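Local atomic coordinates of uncharacterized protein AF_1796 (Archaeoglobus fulgidus, PDB entry 1VIM), a protein that is of unknown function but probably binds a carbohydrate derivative and may act as an isomerase. Residues A[56-68]-A[160-174]. Residues are numbered along the deposited sequence; the frame is centred on the assembly and turned at random. Where two conformers were deposited one is given.
Sequences GRSGYIAKAFAMR and TMFELTAMIFLDALV
Two neighbouring helices of the SIS domain's alpha/beta fold pack side by side here, joining Arg-57 to Glu-163 and Phe-65 to Leu-170. Their axes run nearly parallel, 7° apart. Arg-57 grips one oxygen of Glu-163 with two nitrogens in a side-on salt bridge. Arg-57 NE lies 2.8 Å from Glu-163 OE1 and gives the straighter bond. Arg-57 NH2 reaches the same Glu-163 OE1 at 3.1 Å. OE1 sits in the guanidinium plane, while the carboxylate is turned 36° from it. The other oxygen, OE2, takes a water that also binds Ser-58 N. With an alanine at Glu-163, Arg-57 would probably lose its anionic mate in this helix pair, and the water on Ser-58 N its carboxylate acceptor. Farther along, in the conformer given, Ile-61 CG2 touches Leu-170 CD1 at 3.7 Å and also meets Met-167 SD. With CG anti to the backbone N (chi1 -180°), the Phe-65 ring is placed where Leu-170 CD2 sits over its centre in a CH-pi contact. Val-174 CG2 lies at the ring edge. Arg-57 NH2 also pairs with Asp-171 of the second subunit, which links this helix pair to the subunit interface. Ile-96 of strand 92-96 touches both Ile-61 and Leu-170, and helix 34-46 packs against Leu-173.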
loop_
_atom_site.group_PDB
_atom_site.type_symbol
_atom_site.label_atom_id
_atom_site.label_comp_id
_atom_site.label_asym_id
_atom_site.label_seq_id
_atom_site.Cartn_x
_atom_site.Cartn_y
_atom_site.Cartn_z
ATOM N N GLY A 56 8.442 3.249 -6.855
ATOM C CA GLY A 56 7.553 4.191 -7.542
ATOM C C GLY A 56 6.687 3.513 -8.593
ATOM O O GLY A 56 6.092 2.457 -8.371
ATOM N N ARG A 57 6.606 4.126 -9.774
ATOM C CA ARG A 57 5.816 3.544 -10.857
ATOM C C ARG A 57 6.289 2.156 -11.290
ATOM O O ARG A 57 5.459 1.298 -11.622
ATOM C CB ARG A 57 5.701 4.512 -12.029
ATOM C CG ARG A 57 4.595 5.550 -11.775
ATOM C CD ARG A 57 4.628 6.781 -12.658
ATOM N NE ARG A 57 4.647 6.417 -14.062
ATOM C CZ ARG A 57 3.749 6.794 -14.982
ATOM N NH1 ARG A 57 2.658 7.484 -14.656
ATOM N NH2 ARG A 57 3.938 6.423 -16.243
ATOM N N SER A 58 7.590 1.880 -11.222
ATOM C CA SER A 58 8.051 0.518 -11.509
ATOM C C SER A 58 7.585 -0.472 -10.452
ATOM O O SER A 58 7.457 -1.666 -10.750
ATOM C CB SER A 58 9.561 0.476 -11.665
ATOM O OG SER A 58 9.904 1.028 -12.942
ATOM N N GLY A 59 7.346 -0.004 -9.224
ATOM C CA GLY A 59 6.719 -0.831 -8.207
ATOM C C GLY A 59 5.295 -1.218 -8.571
ATOM O O GLY A 59 4.863 -2.329 -8.282
ATOM N N TYR A 60 4.555 -0.311 -9.192
ATOM C CA TYR A 60 3.200 -0.624 -9.630
ATOM C C TYR A 60 3.208 -1.653 -10.748
ATOM O O TYR A 60 2.325 -2.523 -10.793
ATOM C CB TYR A 60 2.419 0.637 -10.044
ATOM C CG TYR A 60 2.475 1.753 -9.022
ATOM C CD1 TYR A 60 2.522 1.486 -7.642
ATOM C CD2 TYR A 60 2.518 3.076 -9.449
ATOM C CE1 TYR A 60 2.606 2.548 -6.718
ATOM C CE2 TYR A 60 2.624 4.133 -8.542
ATOM C CZ TYR A 60 2.657 3.852 -7.202
ATOM O OH TYR A 60 2.798 4.900 -6.327
ATOM N N ILE A 61 4.210 -1.588 -11.627
ATOM C CA ILE A 61 4.361 -2.598 -12.667
ATOM C C ILE A 61 4.712 -3.950 -12.038
ATOM O O ILE A 61 4.163 -4.990 -12.426
ATOM C CB ILE A 61 5.481 -2.165 -13.636
ATOM C CG1 ILE A 61 5.143 -0.846 -14.320
ATOM C CG2 ILE A 61 5.801 -3.289 -14.629
ATOM C CD1 ILE A 61 6.234 -0.321 -15.126
ATOM N N ALA A 62 5.605 -3.934 -11.052
ATOM C CA ALA A 62 6.007 -5.151 -10.361
ATOM C C ALA A 62 4.782 -5.792 -9.704
ATOM O O ALA A 62 4.619 -7.015 -9.775
ATOM C CB ALA A 62 7.063 -4.840 -9.332
ATOM N N LYS A 63 3.931 -4.985 -9.064
ATOM C CA LYS A 63 2.703 -5.493 -8.449
ATOM C C LYS A 63 1.748 -6.076 -9.481
ATOM O O LYS A 63 1.187 -7.156 -9.288
ATOM C CB LYS A 63 2.011 -4.440 -7.589
ATOM C CG LYS A 63 2.693 -4.177 -6.268
ATOM C CD LYS A 63 1.954 -3.098 -5.475
ATOM C CE LYS A 63 2.413 -3.227 -4.020
ATOM N NZ LYS A 63 1.555 -2.409 -3.106
ATOM N N ALA A 64 1.592 -5.400 -10.623
ATOM C CA ALA A 64 0.715 -5.932 -11.659
ATOM C C ALA A 64 1.203 -7.288 -12.141
ATOM O O ALA A 64 0.389 -8.214 -12.331
ATOM C CB ALA A 64 0.632 -4.979 -12.824
ATOM N N PHE A 65 2.519 -7.427 -12.318
ATOM C CA PHE A 65 3.089 -8.683 -12.751
ATOM C C PHE A 65 2.935 -9.749 -11.673
ATOM O O PHE A 65 2.550 -10.911 -11.976
ATOM C CB PHE A 65 4.542 -8.445 -13.109
ATOM C CG PHE A 65 5.277 -9.681 -13.595
ATOM C CD1 PHE A 65 4.774 -10.459 -14.622
ATOM C CD2 PHE A 65 6.504 -9.999 -13.047
ATOM C CE1 PHE A 65 5.487 -11.568 -15.077
ATOM C CE2 PHE A 65 7.233 -11.129 -13.515
ATOM C CZ PHE A 65 6.694 -11.899 -14.529
ATOM N N ALA A 66 3.222 -9.391 -10.421
ATOM C CA ALA A 66 3.095 -10.385 -9.331
ATOM C C ALA A 66 1.649 -10.915 -9.242
ATOM O O ALA A 66 1.406 -12.112 -9.044
ATOM C CB ALA A 66 3.528 -9.792 -7.996
ATOM N N MET A 67 0.671 -10.025 -9.404
ATOM C CA MET A 67 -0.709 -10.441 -9.321
ATOM C C MET A 67 -0.999 -11.484 -10.419
ATOM O O MET A 67 -1.616 -12.507 -10.173
ATOM C CB MET A 67 -1.632 -9.236 -9.462
ATOM C CG MET A 67 -3.111 -9.625 -9.345
ATOM S SD MET A 67 -4.265 -8.318 -9.642
ATOM C CE MET A 67 -4.133 -7.343 -8.117
ATOM N N ARG A 68 -0.518 -11.242 -11.639
ATOM C CA ARG A 68 -0.708 -12.216 -12.714
ATOM C C ARG A 68 0.027 -13.521 -12.457
ATOM O O ARG A 68 -0.504 -14.606 -12.780
ATOM C CB ARG A 68 -0.231 -11.641 -14.038
ATOM C CG ARG A 68 -1.275 -10.885 -14.723
ATOM C CD ARG A 68 -2.409 -11.771 -15.376
ATOM N NE ARG A 68 -3.227 -10.802 -16.045
ATOM C CZ ARG A 68 -4.198 -10.132 -15.484
ATOM N NH1 ARG A 68 -4.615 -10.453 -14.253
ATOM N NH2 ARG A 68 -4.789 -9.152 -16.163
ATOM N N THR A 160 8.859 7.137 -18.407
ATOM C CA THR A 160 7.549 6.652 -18.855
ATOM C C THR A 160 7.634 5.601 -19.944
ATOM O O THR A 160 6.898 4.622 -19.908
ATOM C CB THR A 160 6.744 7.864 -19.386
ATOM O OG1 THR A 160 6.352 8.702 -18.284
ATOM C CG2 THR A 160 5.421 7.445 -20.038
ATOM N N MET A 161 8.471 5.822 -20.947
ATOM C CA MET A 161 8.516 4.845 -22.030
ATOM C C MET A 161 9.044 3.489 -21.585
ATOM O O MET A 161 8.496 2.469 -21.985
ATOM C CB MET A 161 9.305 5.366 -23.222
ATOM C CG MET A 161 8.995 4.645 -24.532
ATOM S SD MET A 161 7.233 4.625 -25.025
ATOM C CE MET A 161 6.830 6.381 -24.663
ATOM N N PHE A 162 10.078 3.468 -20.750
ATOM C CA PHE A 162 10.522 2.201 -20.174
ATOM C C PHE A 162 9.352 1.536 -19.425
ATOM O O PHE A 162 9.112 0.324 -19.554
ATOM C CB PHE A 162 11.685 2.381 -19.178
ATOM C CG PHE A 162 11.920 1.151 -18.352
ATOM C CD1 PHE A 162 12.582 0.057 -18.919
ATOM C CD2 PHE A 162 11.409 1.051 -17.046
ATOM C CE1 PHE A 162 12.758 -1.129 -18.191
ATOM C CE2 PHE A 162 11.568 -0.125 -16.321
ATOM C CZ PHE A 162 12.246 -1.213 -16.881
ATOM N N GLU A 163 8.623 2.302 -18.623
ATOM C CA GLU A 163 7.593 1.704 -17.774
ATOM C C GLU A 163 6.482 1.090 -18.609
ATOM O O GLU A 163 6.093 -0.045 -18.384
ATOM C CB GLU A 163 7.024 2.757 -16.830
ATOM C CG GLU A 163 8.084 3.253 -15.859
ATOM C CD GLU A 163 7.687 4.474 -15.121
ATOM O OE1 GLU A 163 6.604 5.014 -15.400
ATOM O OE2 GLU A 163 8.516 4.902 -14.280
ATOM N N LEU A 164 6.020 1.804 -19.632
ATOM C CA LEU A 164 4.983 1.235 -20.500
ATOM C C LEU A 164 5.489 0.014 -21.246
ATOM O O LEU A 164 4.784 -0.980 -21.379
ATOM C CB LEU A 164 4.524 2.292 -21.527
ATOM C CG LEU A 164 3.748 3.453 -20.962
ATOM C CD1 LEU A 164 3.469 4.443 -22.076
ATOM C CD2 LEU A 164 2.470 2.962 -20.279
ATOM N N THR A 165 6.714 0.079 -21.724
ATOM C CA THR A 165 7.229 -1.028 -22.509
ATOM C C THR A 165 7.433 -2.252 -21.611
ATOM O O THR A 165 7.156 -3.382 -22.022
ATOM C CB THR A 165 8.546 -0.621 -23.186
ATOM O OG1 THR A 165 8.326 0.557 -23.979
ATOM C CG2 THR A 165 8.997 -1.689 -24.206
ATOM N N ALA A 166 7.913 -2.033 -20.391
ATOM C CA ALA A 166 8.114 -3.122 -19.447
ATOM C C ALA A 166 6.768 -3.758 -19.064
ATOM O O ALA A 166 6.650 -4.985 -18.990
ATOM C CB ALA A 166 8.883 -2.625 -18.197
ATOM N N MET A 167 5.740 -2.940 -18.857
ATOM C CA MET A 167 4.422 -3.470 -18.558
ATOM C C MET A 167 3.933 -4.341 -19.701
ATOM O O MET A 167 3.433 -5.465 -19.481
ATOM C CB MET A 167 3.423 -2.333 -18.297
ATOM C CG MET A 167 2.082 -2.840 -17.739
ATOM S SD MET A 167 2.117 -3.708 -16.080
ATOM C CE MET A 167 2.307 -5.538 -16.477
ATOM N N ILE A 168 4.078 -3.852 -20.927
ATOM C CA ILE A 168 3.594 -4.597 -22.085
ATOM C C ILE A 168 4.392 -5.896 -22.245
ATOM O O ILE A 168 3.821 -6.971 -22.490
ATOM C CB ILE A 168 3.714 -3.707 -23.343
ATOM C CG1 ILE A 168 2.636 -2.628 -23.308
ATOM C CG2 ILE A 168 3.566 -4.555 -24.613
ATOM C CD1 ILE A 168 2.907 -1.456 -24.239
ATOM N N PHE A 169 5.715 -5.821 -22.073
ATOM C CA PHE A 169 6.544 -7.009 -22.076
ATOM C C PHE A 169 6.097 -8.047 -21.046
ATOM O O PHE A 169 6.013 -9.247 -21.343
ATOM C CB PHE A 169 8.028 -6.681 -21.854
ATOM C CG PHE A 169 8.835 -7.888 -21.533
ATOM C CD1 PHE A 169 9.073 -8.857 -22.512
ATOM C CD2 PHE A 169 9.255 -8.119 -20.232
ATOM C CE1 PHE A 169 9.767 -10.007 -22.173
ATOM C CE2 PHE A 169 9.965 -9.251 -19.903
ATOM C CZ PHE A 169 10.211 -10.201 -20.869
ATOM N N LEU A 170 5.859 -7.607 -19.810
ATOM C CA LEU A 170 5.485 -8.568 -18.747
ATOM C C LEU A 170 4.125 -9.212 -19.043
ATOM O O LEU A 170 3.926 -10.402 -18.758
ATOM C CB LEU A 170 5.535 -7.890 -17.382
ATOM C CG LEU A 170 6.985 -7.558 -16.983
ATOM C CD1 LEU A 170 7.034 -6.608 -15.777
ATOM C CD2 LEU A 170 7.787 -8.802 -16.697
ATOM N N ASP A 171 3.198 -8.449 -19.629
ATOM C CA ASP A 171 1.924 -9.048 -20.038
ATOM C C ASP A 171 2.123 -10.013 -21.218
ATOM O O ASP A 171 1.463 -11.063 -21.286
ATOM C CB ASP A 171 0.895 -8.001 -20.430
ATOM C CG ASP A 171 0.299 -7.302 -19.261
ATOM O OD1 ASP A 171 0.131 -7.907 -18.186
ATOM O OD2 ASP A 171 -0.059 -6.114 -19.373
ATOM N N ALA A 172 3.077 -9.719 -22.095
ATOM C CA ALA A 172 3.427 -10.651 -23.177
ATOM C C ALA A 172 4.022 -11.943 -22.623
ATOM O O ALA A 172 3.739 -13.056 -23.128
ATOM C CB ALA A 172 4.391 -10.007 -24.159
ATOM N N LEU A 173 4.859 -11.811 -21.596
ATOM C CA LEU A 173 5.463 -12.952 -20.945
ATOM C C LEU A 173 4.371 -13.828 -20.312
ATOM O O LEU A 173 4.436 -15.061 -20.393
ATOM C CB LEU A 173 6.492 -12.466 -19.909
ATOM C CG LEU A 173 7.320 -13.544 -19.244
ATOM C CD1 LEU A 173 8.361 -14.009 -20.235
ATOM C CD2 LEU A 173 8.017 -12.909 -18.056
ATOM N N VAL A 174 3.374 -13.204 -19.689
ATOM C CA VAL A 174 2.238 -13.949 -19.133
ATOM C C VAL A 174 1.539 -14.748 -20.231
ATOM O O VAL A 174 1.224 -15.910 -20.040
ATOM C CB VAL A 174 1.243 -12.997 -18.414
ATOM C CG1 VAL A 174 -0.087 -13.684 -18.161
ATOM C CG2 VAL A 174 1.835 -12.552 -17.092
HETATM O O HOH W 1 9.519 3.930 -11.720
HETATM O O HOH W 2 -1.456 -10.379 -18.259
#